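Local coordinates for endoglucanase E (Clostridium thermocellum, PDB 2WAO), which hydrolyses beta-1,4-glucosidic bonds in cellulose, while the carbohydrate esterase domain seen here probably removes acetyl groups and binds a cello-oligosaccharide in its active site, at residues A[260-265]-A[309-314]; A[295-300]-A[320-325]. One frame throughout, in Å; residues are numbered along the deposited sequence.

Contact 1: residues A[260-265]-A[309-314]; sequences VGPMLW and WHPSIA. With BGC (beta-D-glucopyranose), chain B; BGC (beta-D-glucopyranose), chain C; BGC (beta-D-glucopyranose), chain D; BGC (beta-D-glucopyranose), chain E.
Met263 lays its methyl group on the imidazole of His310, and this is the tight part of the contact. CE stands 3.7 Å above the centre of the His310 ring, 7° off the ring normal, a CH-pi contact. The bend at chi3 (68°) puts CE there, while SD lies obliquely over the same ring, 3.6 Å from His310 CD2. The sulfur also packs against Pro311, Met263 SD to Pro311 CD at 3.8 Å. Behind it two prolines meet at about a right angle, Pro262 CG to Pro311 CG at 3.8 Å; Pro262 follows a cis peptide bond. No hydrogen bond joins the segments, so the grip is apolar.

Toward solvent the segments part: Trp265 is exposed and Trp309 partly so, and the chain B and chain C glucoses pass between their rings. C6 of the chain B glucose sits 3.7 Å over the centre of the Trp265 ring, and C2 of the chain C glucose 3.9 Å over a Trp309 face, toward its rim. The chain C glucose also donates from O6 to Met263 O, at 2.8 Å. Farther along, His310 NE2 is 3.3 Å from O6 of the chain E glucose, while ND1 is held by Glu307 O. With Ser131 beside it, His310 is consistent with the serine-histidine pair of SGNH esterases.

Segment 260-265 leaves parallel strand 255-260 and leads into helix 266-285; Ile132 of helix 131-134 packs on Pro262, Met263 and Pro311, and Thr315 and Met319 of helix 313-331 meet Pro262.

Contact 2: residues A[295-300]-A[320-325]; sequences EFPQQD and AERLTA. With BGC (beta-D-glucopyranose), chain B; FMT (formic acid), chain M.
Arg322 reaches from the helix to Pro297, the two side chains meeting tip to tip. Its CB lies 3.9 Å from O2 of a bound formic acid molecule, probably left from crystallisation. CG, anti to the backbone N, leads off the helix, and CD comes to rest 3.3 Å from Glu295 O. A bend at chi3 (-54°) places NE, which donates to O2 of the formic acid at 3.1 Å with an N-H...O angle of 158°; that oxygen lies at the guanidinium edge, in its plane. Over one guanidinium face comes Pro297, its CD 3.4 Å from Arg322 NE and 3.6 Å from Arg322 CZ, its CG 3.5 Å from Arg322 NH2; NH1 stays 4.2 Å from Glu295 O.

This is the edge of the SGNH-type alpha/beta domain: 295-300 runs off strand 291-295, outermost in the five-stranded parallel sheet, and carries Gln298 and Gln299 to the glycan. Helix 313-331 packs on the sheet, Leu323 on Val218 of strand 216-220, with helix 158-165 alongside through Thr162. Deeper in, the Phe296 ring slides past Arg322 in the opposite direction, ring and guanidinium planes 78° apart, and presents its CE1 edge to Leu323 CB at 4.1 Å. Glu295 OE2 forms a salt bridge with Arg273 of helix 266-285.

In the fold
The two contacts lie 9 Å apart, centre to centre, and share helix 313-331: contact 1 uses its N-terminal start and the loop before it, contact 2 its middle turns. Contact 1 is buried beneath the glycan, a meeting of sulfur, rings and prolines; contact 2 is only partly buried, with an exposed arginine and proline outside and phenylalanine and leucine inside. Their loops follow neighbouring parallel strands, 255-260 and 291-295, and are stitched together by Val260 O to Phe296 N at 2.8 Å. A second tie, Gln299 NE2 to Trp309 O at 2.8 Å, links 295-300 to 309-314, and both contacts reach the chain B glucose.

Contact 1: residues A[260-265]-A[309-314]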
ATOM      1  N   VAL A 260     -14.018  -3.094   6.476  1.00  5.31           N
ATOM      2  CA  VAL A 260     -14.366  -4.455   6.079  1.00  6.15           C
ATOM      3  C   VAL A 260     -14.867  -4.421   4.620  1.00  5.38           C
ATOM      4  O   VAL A 260     -15.665  -3.583   4.276  1.00  6.55           O
ATOM      5  CB  VAL A 260     -15.461  -5.015   7.043  1.00  4.89           C
ATOM      6  CG1 VAL A 260     -15.988  -6.309   6.544  1.00  7.90           C
ATOM      7  CG2 VAL A 260     -14.850  -5.233   8.461  1.00  5.61           C
ATOM      8  N   GLY A 261     -14.393  -5.339   3.786  1.00  5.62           N
ATOM      9  CA  GLY A 261     -14.918  -5.530   2.427  1.00  6.11           C
ATOM     10  C   GLY A 261     -13.782  -5.231   1.467  1.00  6.93           C
ATOM     11  O   GLY A 261     -12.771  -4.678   1.874  1.00  7.53           O
ATOM     12  N   PRO A 262     -13.981  -5.518   0.164  1.00  6.60           N
ATOM     13  CA  PRO A 262     -15.222  -6.031  -0.435  1.00  5.11           C
ATOM     14  C   PRO A 262     -15.199  -7.544  -0.835  1.00  5.39           C
ATOM     15  O   PRO A 262     -16.075  -7.974  -1.593  1.00  5.79           O
ATOM     16  CB  PRO A 262     -15.259  -5.202  -1.721  1.00  5.01           C
ATOM     17  CG  PRO A 262     -13.801  -5.263  -2.141  1.00  6.12           C
ATOM     18  CD  PRO A 262     -12.988  -5.170  -0.871  1.00  6.14           C
ATOM     19  N   MET A 263     -14.219  -8.312  -0.377  1.00  5.86           N
ATOM     20  CA  MET A 263     -14.077  -9.718  -0.779  1.00  7.06           C
ATOM     21  C   MET A 263     -14.829 -10.755   0.067  1.00  6.55           C
ATOM     22  O   MET A 263     -15.158 -11.813  -0.436  1.00  7.99           O
ATOM     23  CB  MET A 263     -12.600 -10.122  -0.892  1.00  6.29           C
ATOM     24  CG  MET A 263     -11.888  -9.371  -2.001  1.00  8.89           C
ATOM     25  SD  MET A 263     -10.199  -9.989  -2.139  1.00  9.80           S
ATOM     26  CE  MET A 263     -10.490 -11.666  -2.765  1.00 12.39           C
ATOM     27  N   LEU A 264     -15.090 -10.468   1.339  1.00  6.07           N
ATOM     28  CA  LEU A 264     -15.820 -11.402   2.185  1.00  5.83           C
ATOM     29  C   LEU A 264     -17.278 -11.534   1.725  1.00  6.28           C
ATOM     30  O   LEU A 264     -17.851 -10.592   1.131  1.00  6.91           O
ATOM     31  CB  LEU A 264     -15.745 -10.982   3.660  1.00  5.66           C
ATOM     32  CG  LEU A 264     -14.352 -11.265   4.251  1.00  7.26           C
ATOM     33  CD1 LEU A 264     -14.369 -10.809   5.701  1.00 11.19           C
ATOM     34  CD2 LEU A 264     -14.037 -12.807   4.165  1.00  7.31           C
ATOM     35  N   TRP A 265     -17.866 -12.703   1.985  1.00  5.81           N
ATOM     36  CA  TRP A 265     -19.264 -12.971   1.568  1.00  7.57           C
ATOM     37  C   TRP A 265     -19.888 -13.865   2.654  1.00  6.66           C
ATOM     38  O   TRP A 265     -19.185 -14.456   3.511  1.00  5.09           O
ATOM     39  CB  TRP A 265     -19.304 -13.698   0.194  1.00  9.03           C
ATOM     40  CG  TRP A 265     -18.672 -15.048   0.276  1.00 11.35           C
ATOM     41  CD1 TRP A 265     -17.323 -15.344   0.261  1.00 13.43           C
ATOM     42  CD2 TRP A 265     -19.355 -16.295   0.473  1.00 14.18           C
ATOM     43  NE1 TRP A 265     -17.141 -16.710   0.413  1.00 15.77           N
ATOM     44  CE2 TRP A 265     -18.366 -17.316   0.526  1.00 14.45           C
ATOM     45  CE3 TRP A 265     -20.715 -16.651   0.572  1.00 17.72           C
ATOM     46  CZ2 TRP A 265     -18.685 -18.670   0.716  1.00 19.10           C
ATOM     47  CZ3 TRP A 265     -21.047 -18.020   0.739  1.00 18.13           C
ATOM     48  CH2 TRP A 265     -20.027 -19.007   0.804  1.00 18.85           C
ATOM     49  N   TRP A 309     -10.351 -13.667  -7.946  1.00  5.62           N
ATOM     50  CA  TRP A 309     -11.498 -12.887  -7.409  1.00  6.76           C
ATOM     51  C   TRP A 309     -11.110 -11.623  -6.648  1.00  6.16           C
ATOM     52  O   TRP A 309     -11.970 -11.035  -5.960  1.00  7.63           O
ATOM     53  CB  TRP A 309     -12.331 -13.736  -6.442  1.00  8.32           C
ATOM     54  CG  TRP A 309     -12.907 -15.005  -7.011  1.00 11.07           C
ATOM     55  CD1 TRP A 309     -12.238 -16.143  -7.323  1.00 12.71           C
ATOM     56  CD2 TRP A 309     -14.289 -15.259  -7.285  1.00 15.04           C
ATOM     57  NE1 TRP A 309     -13.114 -17.091  -7.804  1.00 16.48           N
ATOM     58  CE2 TRP A 309     -14.380 -16.573  -7.782  1.00 15.72           C
ATOM     59  CE3 TRP A 309     -15.455 -14.485  -7.186  1.00 14.88           C
ATOM     60  CZ2 TRP A 309     -15.585 -17.141  -8.178  1.00 16.71           C
ATOM     61  CZ3 TRP A 309     -16.672 -15.057  -7.567  1.00 15.60           C
ATOM     62  CH2 TRP A 309     -16.722 -16.376  -8.051  1.00 15.79           C
ATOM     63  N   HIS A 310      -9.838 -11.192  -6.712  1.00  5.71           N
ATOM     64  CA  HIS A 310      -9.500  -9.938  -6.035  1.00  5.25           C
ATOM     65  C   HIS A 310     -10.116  -8.734  -6.775  1.00  4.78           C
ATOM     66  O   HIS A 310     -10.571  -8.863  -7.965  1.00  6.18           O
ATOM     67  CB  HIS A 310      -7.981  -9.814  -5.874  1.00  4.78           C
ATOM     68  CG  HIS A 310      -7.431 -10.801  -4.888  1.00  4.94           C
ATOM     69  ND1 HIS A 310      -7.376 -12.151  -5.152  1.00  8.08           N
ATOM     70  CD2 HIS A 310      -6.992 -10.654  -3.613  1.00  7.64           C
ATOM     71  CE1 HIS A 310      -6.878 -12.794  -4.103  1.00  8.85           C
ATOM     72  NE2 HIS A 310      -6.621 -11.905  -3.161  1.00  7.06           N
ATOM     73  N   PRO A 311     -10.179  -7.555  -6.099  1.00  4.74           N
ATOM     74  CA  PRO A 311     -10.909  -6.447  -6.755  1.00  5.50           C
ATOM     75  C   PRO A 311     -10.313  -5.951  -8.090  1.00  4.80           C
ATOM     76  O   PRO A 311      -9.102  -5.839  -8.224  1.00  4.71           O
ATOM     77  CB  PRO A 311     -10.925  -5.335  -5.688  1.00  5.41           C
ATOM     78  CG  PRO A 311     -10.769  -6.092  -4.362  1.00  5.10           C
ATOM     79  CD  PRO A 311      -9.786  -7.203  -4.722  1.00  3.68           C
ATOM     80  N   SER A 312     -11.213  -5.616  -9.028  1.00  3.73           N
ATOM     81  CA  SER A 312     -10.852  -4.966 -10.296  1.00  4.43           C
ATOM     82  C   SER A 312     -10.485  -3.491 -10.016  1.00  4.53           C
ATOM     83  O   SER A 312     -10.752  -2.975  -8.891  1.00  3.15           O
ATOM     84  CB  SER A 312     -12.092  -4.984 -11.213  1.00  4.60           C
ATOM     85  OG  SER A 312     -13.126  -4.194 -10.623  1.00  4.27           O
ATOM     86  N   ILE A 313      -9.922  -2.803 -11.017  1.00  3.94           N
ATOM     87  CA  ILE A 313      -9.667  -1.374 -10.851  1.00  4.99           C
ATOM     88  C   ILE A 313     -10.969  -0.618 -10.597  1.00  3.85           C
ATOM     89  O   ILE A 313     -11.006   0.290  -9.752  1.00  4.10           O
ATOM     90  CB  ILE A 313      -8.865  -0.806 -12.019  1.00  6.65           C
ATOM     91  CG1 ILE A 313      -7.406  -1.275 -11.840  1.00  6.22           C
ATOM     92  CG2 ILE A 313      -8.890   0.746 -11.975  1.00  7.98           C
ATOM     93  CD1 ILE A 313      -6.637  -1.232 -13.086  1.00 11.27           C
ATOM     94  N   ALA A 314     -12.046  -0.980 -11.314  1.00  2.00           N
ATOM     95  CA  ALA A 314     -13.317  -0.341 -11.020  1.00  2.89           C
ATOM     96  C   ALA A 314     -13.767  -0.445  -9.558  1.00  3.40           C
ATOM     97  O   ALA A 314     -14.270   0.527  -8.980  1.00  2.97           O
ATOM     98  CB  ALA A 314     -14.427  -0.884 -11.995  1.00  2.99           C
TER
HETATM   99  C2  BGC B   1     -20.400 -13.405  -4.129  1.00 47.12           C
HETATM  100  C3  BGC B   1     -19.110 -14.028  -4.650  1.00 46.13           C
HETATM  101  C4  BGC B   1     -18.803 -15.335  -3.927  1.00 43.08           C
HETATM  102  C5  BGC B   1     -20.034 -16.232  -3.875  1.00 45.65           C
HETATM  103  C6  BGC B   1     -19.751 -17.501  -3.081  1.00 45.97           C
HETATM  104  C1  BGC B   1     -21.518 -14.439  -4.064  1.00 47.74           C
HETATM  105  O1  BGC B   1     -22.664 -13.854  -3.488  1.00 50.71           O
HETATM  106  O2  BGC B   1     -20.787 -12.347  -4.977  1.00 46.86           O
HETATM  107  O3  BGC B   1     -18.043 -13.126  -4.462  1.00 45.80           O
HETATM  108  O4  BGC B   1     -18.052 -15.852  -4.334  1.00 31.25           O
HETATM  109  O5  BGC B   1     -21.102 -15.532  -3.276  1.00 47.22           O
HETATM  110  O6  BGC B   1     -20.968 -18.061  -2.641  1.00 46.10           O
HETATM  111  C2  BGC C   2     -16.076 -17.218  -4.089  1.00 23.35           C
HETATM  112  C3  BGC C   2     -14.833 -17.356  -3.219  1.00 21.93           C
HETATM  113  C4  BGC C   2     -14.096 -16.015  -3.081  1.00 19.74           C
HETATM  114  C5  BGC C   2     -15.023 -14.809  -2.847  1.00 21.73           C
HETATM  115  C6  BGC C   2     -14.292 -13.482  -3.012  1.00 22.72           C
HETATM  116  C1  BGC C   2     -16.862 -16.010  -3.594  1.00 25.45           C
HETATM  117  O2  BGC C   2     -16.854 -18.363  -3.918  1.00 25.66           O
HETATM  118  O3  BGC C   2     -14.008 -18.337  -3.813  1.00 18.70           O
HETATM  119  O4  BGC C   2     -13.041 -16.330  -2.312  1.00 17.53           O
HETATM  120  O5  BGC C   2     -16.101 -14.851  -3.767  1.00 23.00           O
HETATM  121  O6  BGC C   2     -15.172 -12.360  -3.154  1.00 26.10           O
HETATM  122  C2  BGC D   3     -10.846 -15.573  -1.699  1.00 14.08           C
HETATM  123  C3  BGC D   3      -9.418 -15.415  -2.214  1.00 12.48           C
HETATM  124  C4  BGC D   3      -8.954 -16.679  -2.919  1.00 11.21           C
HETATM  125  C5  BGC D   3      -9.955 -17.098  -4.002  1.00 15.81           C
HETATM  126  C6  BGC D   3      -9.557 -18.497  -4.482  1.00 18.93           C
HETATM  127  C1  BGC D   3     -11.770 -16.028  -2.845  1.00 17.10           C
HETATM  128  O2  BGC D   3     -11.325 -14.348  -1.150  1.00 13.87           O
HETATM  129  O3  BGC D   3      -8.563 -15.109  -1.136  1.00 12.39           O
HETATM  130  O4  BGC D   3      -7.799 -16.551  -3.579  1.00 12.46           O
HETATM  131  O5  BGC D   3     -11.299 -17.184  -3.514  1.00 15.33           O
HETATM  132  O6  BGC D   3     -10.536 -18.810  -5.415  1.00 24.88           O
HETATM  133  C2  BGC E   4      -5.540 -17.435  -3.801  1.00 13.82           C
HETATM  134  C3  BGC E   4      -4.249 -17.667  -3.028  1.00 13.03           C
HETATM  135  C4  BGC E   4      -3.812 -16.364  -2.350  1.00 11.36           C
HETATM  136  C5  BGC E   4      -4.973 -15.843  -1.475  1.00 12.26           C
HETATM  137  C6  BGC E   4      -4.655 -14.576  -0.655  1.00 14.52           C
HETATM  138  C1  BGC E   4      -6.595 -16.836  -2.877  1.00 12.63           C
HETATM  139  O2  BGC E   4      -5.961 -18.666  -4.396  1.00 14.16           O
HETATM  140  O3  BGC E   4      -3.227 -18.117  -3.927  1.00 15.14           O
HETATM  141  O4  BGC E   4      -2.827 -16.804  -1.556  1.00 13.99           O
HETATM  142  O5  BGC E   4      -6.111 -15.633  -2.308  1.00 11.79           O
HETATM  143  O6  BGC E   4      -4.311 -13.530  -1.545  1.00 16.86           O

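Contact 2: residues A[295-300]-A[320-325]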
ATOM      1  N   GLU A 295     -17.405   0.192   5.895  1.00  5.45           N
ATOM      2  CA  GLU A 295     -17.666  -1.032   5.116  1.00  6.31           C
ATOM      3  C   GLU A 295     -17.723  -0.745   3.616  1.00  5.32           C
ATOM      4  O   GLU A 295     -18.503   0.130   3.161  1.00  5.90           O
ATOM      5  CB  GLU A 295     -18.942  -1.740   5.567  1.00  5.83           C
ATOM      6  CG  GLU A 295     -19.126  -3.043   4.747  1.00  5.98           C
ATOM      7  CD  GLU A 295     -20.288  -3.938   5.230  1.00 10.80           C
ATOM      8  OE1 GLU A 295     -20.918  -3.591   6.278  1.00 11.95           O
ATOM      9  OE2 GLU A 295     -20.512  -4.994   4.555  1.00 10.76           O
ATOM     10  N   PHE A 296     -16.878  -1.452   2.854  1.00  5.07           N
ATOM     11  CA  PHE A 296     -16.967  -1.444   1.391  1.00  6.35           C
ATOM     12  C   PHE A 296     -17.941  -2.533   1.003  1.00  7.16           C
ATOM     13  O   PHE A 296     -17.729  -3.710   1.332  1.00  7.15           O
ATOM     14  CB  PHE A 296     -15.600  -1.684   0.765  1.00  6.62           C
ATOM     15  CG  PHE A 296     -14.525  -0.739   1.260  1.00  7.38           C
ATOM     16  CD1 PHE A 296     -14.520   0.600   0.856  1.00  8.47           C
ATOM     17  CD2 PHE A 296     -13.482  -1.213   2.067  1.00  7.68           C
ATOM     18  CE1 PHE A 296     -13.504   1.466   1.258  1.00  8.26           C
ATOM     19  CE2 PHE A 296     -12.468  -0.362   2.482  1.00  7.37           C
ATOM     20  CZ  PHE A 296     -12.470   0.977   2.083  1.00  5.88           C
ATOM     21  N   PRO A 297     -19.044  -2.149   0.348  1.00  8.51           N
ATOM     22  CA  PRO A 297     -20.045  -3.152  -0.014  1.00  9.06           C
ATOM     23  C   PRO A 297     -19.411  -4.272  -0.818  1.00  7.98           C
ATOM     24  O   PRO A 297     -18.515  -4.044  -1.654  1.00  6.85           O
ATOM     25  CB  PRO A 297     -21.022  -2.357  -0.907  1.00 10.76           C
ATOM     26  CG  PRO A 297     -20.944  -0.996  -0.318  1.00 11.40           C
ATOM     27  CD  PRO A 297     -19.459  -0.803  -0.076  1.00  9.38           C
ATOM     28  N   GLN A 298     -19.852  -5.484  -0.522  1.00  8.72           N
ATOM     29  CA  GLN A 298     -19.324  -6.680  -1.180  1.00 10.27           C
ATOM     30  C   GLN A 298     -19.366  -6.536  -2.710  1.00 10.05           C
ATOM     31  O   GLN A 298     -20.364  -6.085  -3.276  1.00  8.74           O
ATOM     32  CB  GLN A 298     -20.192  -7.840  -0.756  1.00 11.16           C
ATOM     33  CG  GLN A 298     -19.736  -9.138  -1.297  1.00 18.16           C
ATOM     34  CD  GLN A 298     -20.766 -10.241  -1.110  1.00 20.70           C
ATOM     35  OE1 GLN A 298     -21.743 -10.119  -0.349  1.00 22.47           O
ATOM     36  NE2 GLN A 298     -20.539 -11.323  -1.799  1.00 22.54           N
ATOM     37  N   GLN A 299     -18.284  -6.910  -3.370  1.00  9.54           N
ATOM     38  CA  GLN A 299     -18.257  -6.914  -4.841  1.00 10.88           C
ATOM     39  C   GLN A 299     -19.277  -7.973  -5.314  1.00 11.57           C
ATOM     40  O   GLN A 299     -19.364  -9.062  -4.746  1.00 11.48           O
ATOM     41  CB  GLN A 299     -16.827  -7.172  -5.387  1.00 10.88           C
ATOM     42  CG  GLN A 299     -16.246  -8.486  -4.965  1.00 10.22           C
ATOM     43  CD  GLN A 299     -14.750  -8.705  -5.298  1.00 12.77           C
ATOM     44  OE1 GLN A 299     -14.056  -7.832  -5.873  1.00 10.86           O
ATOM     45  NE2 GLN A 299     -14.257  -9.890  -4.914  1.00  8.39           N
ATOM     46  N   ASP A 300     -20.104  -7.606  -6.286  1.00 12.46           N
ATOM     47  CA  ASP A 300     -21.127  -8.508  -6.756  1.00 14.91           C
ATOM     48  C   ASP A 300     -20.931  -8.975  -8.205  1.00 15.02           C
ATOM     49  O   ASP A 300     -21.794  -9.674  -8.747  1.00 16.32           O
ATOM     50  CB  ASP A 300     -22.515  -7.885  -6.559  1.00 16.45           C
ATOM     51  CG  ASP A 300     -22.687  -6.576  -7.312  1.00 19.31           C
ATOM     52  OD1 ASP A 300     -21.829  -6.209  -8.167  1.00 22.51           O
ATOM     53  OD2 ASP A 300     -23.695  -5.904  -7.053  1.00 22.87           O
ATOM     54  N   ALA A 320     -12.168   3.725  -3.220  1.00  3.71           N
ATOM     55  CA  ALA A 320     -11.455   5.002  -3.040  1.00  4.29           C
ATOM     56  C   ALA A 320     -12.475   6.154  -2.878  1.00  4.64           C
ATOM     57  O   ALA A 320     -12.282   6.986  -2.013  1.00  4.40           O
ATOM     58  CB  ALA A 320     -10.512   5.273  -4.203  1.00  3.73           C
ATOM     59  N   GLU A 321     -13.561   6.152  -3.654  1.00  5.15           N
ATOM     60  CA  GLU A 321     -14.588   7.223  -3.540  1.00  7.50           C
ATOM     61  C   GLU A 321     -15.197   7.206  -2.128  1.00  6.68           C
ATOM     62  O   GLU A 321     -15.384   8.286  -1.509  1.00  6.88           O
ATOM     63  CB  GLU A 321     -15.695   7.111  -4.613  1.00  6.55           C
ATOM     64  CG  GLU A 321     -15.158   7.274  -6.053  1.00 15.14           C
ATOM     65  CD  GLU A 321     -16.207   7.010  -7.134  1.00 19.43           C
ATOM     66  OE1 GLU A 321     -17.411   7.222  -6.825  1.00 28.93           O
ATOM     67  OE2 GLU A 321     -15.836   6.605  -8.288  1.00 24.27           O
ATOM     68  N   ARG A 322     -15.539   6.009  -1.636  1.00  4.81           N
ATOM     69  CA  ARG A 322     -16.131   5.864  -0.329  1.00  5.88           C
ATOM     70  C   ARG A 322     -15.143   6.336   0.758  1.00  6.22           C
ATOM     71  O   ARG A 322     -15.491   7.178   1.620  1.00  6.61           O
ATOM     72  CB  ARG A 322     -16.586   4.425  -0.100  1.00  5.57           C
ATOM     73  CG  ARG A 322     -17.152   4.163   1.286  1.00  7.40           C
ATOM     74  CD  ARG A 322     -17.715   2.776   1.385  1.00  8.57           C
ATOM     75  NE  ARG A 322     -18.685   2.488   0.338  1.00 11.86           N
ATOM     76  CZ  ARG A 322     -19.989   2.773   0.407  1.00 16.80           C
ATOM     77  NH1 ARG A 322     -20.499   3.361   1.478  1.00 16.12           N
ATOM     78  NH2 ARG A 322     -20.782   2.482  -0.611  1.00 17.06           N
ATOM     79  N   LEU A 323     -13.918   5.818   0.697  1.00  5.01           N
ATOM     80  CA  LEU A 323     -12.930   6.076   1.752  1.00  5.61           C
ATOM     81  C   LEU A 323     -12.482   7.567   1.780  1.00  5.66           C
ATOM     82  O   LEU A 323     -12.243   8.146   2.877  1.00  5.78           O
ATOM     83  CB  LEU A 323     -11.722   5.147   1.601  1.00  5.33           C
ATOM     84  CG  LEU A 323     -10.590   5.353   2.626  1.00  5.54           C
ATOM     85  CD1 LEU A 323     -11.128   4.994   4.066  1.00  7.44           C
ATOM     86  CD2 LEU A 323      -9.354   4.498   2.277  1.00  5.45           C
ATOM     87  N   THR A 324     -12.374   8.156   0.587  1.00  4.65           N
ATOM     88  CA  THR A 324     -11.990   9.561   0.419  1.00  5.51           C
ATOM     89  C   THR A 324     -13.046  10.386   1.148  1.00  5.13           C
ATOM     90  O   THR A 324     -12.672  11.283   1.904  1.00  5.94           O
ATOM     91  CB  THR A 324     -11.819   9.973  -1.093  1.00  5.49           C
ATOM     92  OG1 THR A 324     -10.674   9.276  -1.622  1.00  5.03           O
ATOM     93  CG2 THR A 324     -11.566  11.514  -1.257  1.00  4.03           C
ATOM     94  N   ALA A 325     -14.334  10.090   0.911  1.00  6.62           N
ATOM     95  CA  ALA A 325     -15.410  10.881   1.534  1.00  7.39           C
ATOM     96  C   ALA A 325     -15.400  10.720   3.072  1.00  7.54           C
ATOM     97  O   ALA A 325     -15.595  11.712   3.777  1.00  8.51           O
ATOM     98  CB  ALA A 325     -16.781  10.548   0.932  1.00  8.35           C
TER
HETATM   99  C2  BGC B   1     -20.400 -13.405  -4.129  1.00 47.12           C
HETATM  100  C3  BGC B   1     -19.110 -14.028  -4.650  1.00 46.13           C
HETATM  101  C4  BGC B   1     -18.803 -15.335  -3.927  1.00 43.08           C
HETATM  102  C5  BGC B   1     -20.034 -16.232  -3.875  1.00 45.65           C
HETATM  103  C6  BGC B   1     -19.751 -17.501  -3.081  1.00 45.97           C
HETATM  104  C1  BGC B   1     -21.518 -14.439  -4.064  1.00 47.74           C
HETATM  105  O1  BGC B   1     -22.664 -13.854  -3.488  1.00 50.71           O
HETATM  106  O2  BGC B   1     -20.787 -12.347  -4.977  1.00 46.86           O
HETATM  107  O3  BGC B   1     -18.043 -13.126  -4.462  1.00 45.80           O
HETATM  108  O4  BGC B   1     -18.052 -15.852  -4.334  1.00 31.25           O
HETATM  109  O5  BGC B   1     -21.102 -15.532  -3.276  1.00 47.22           O
HETATM  110  O6  BGC B   1     -20.968 -18.061  -2.641  1.00 46.10           O
HETATM  111  C   FMT M1350     -16.944   0.013  -2.637  1.00 22.80           C
HETATM  112  O1  FMT M1350     -16.891  -1.242  -2.491  1.00 23.77           O
HETATM  113  O2  FMT M1350     -17.046   0.921  -1.764  1.00 20.16           O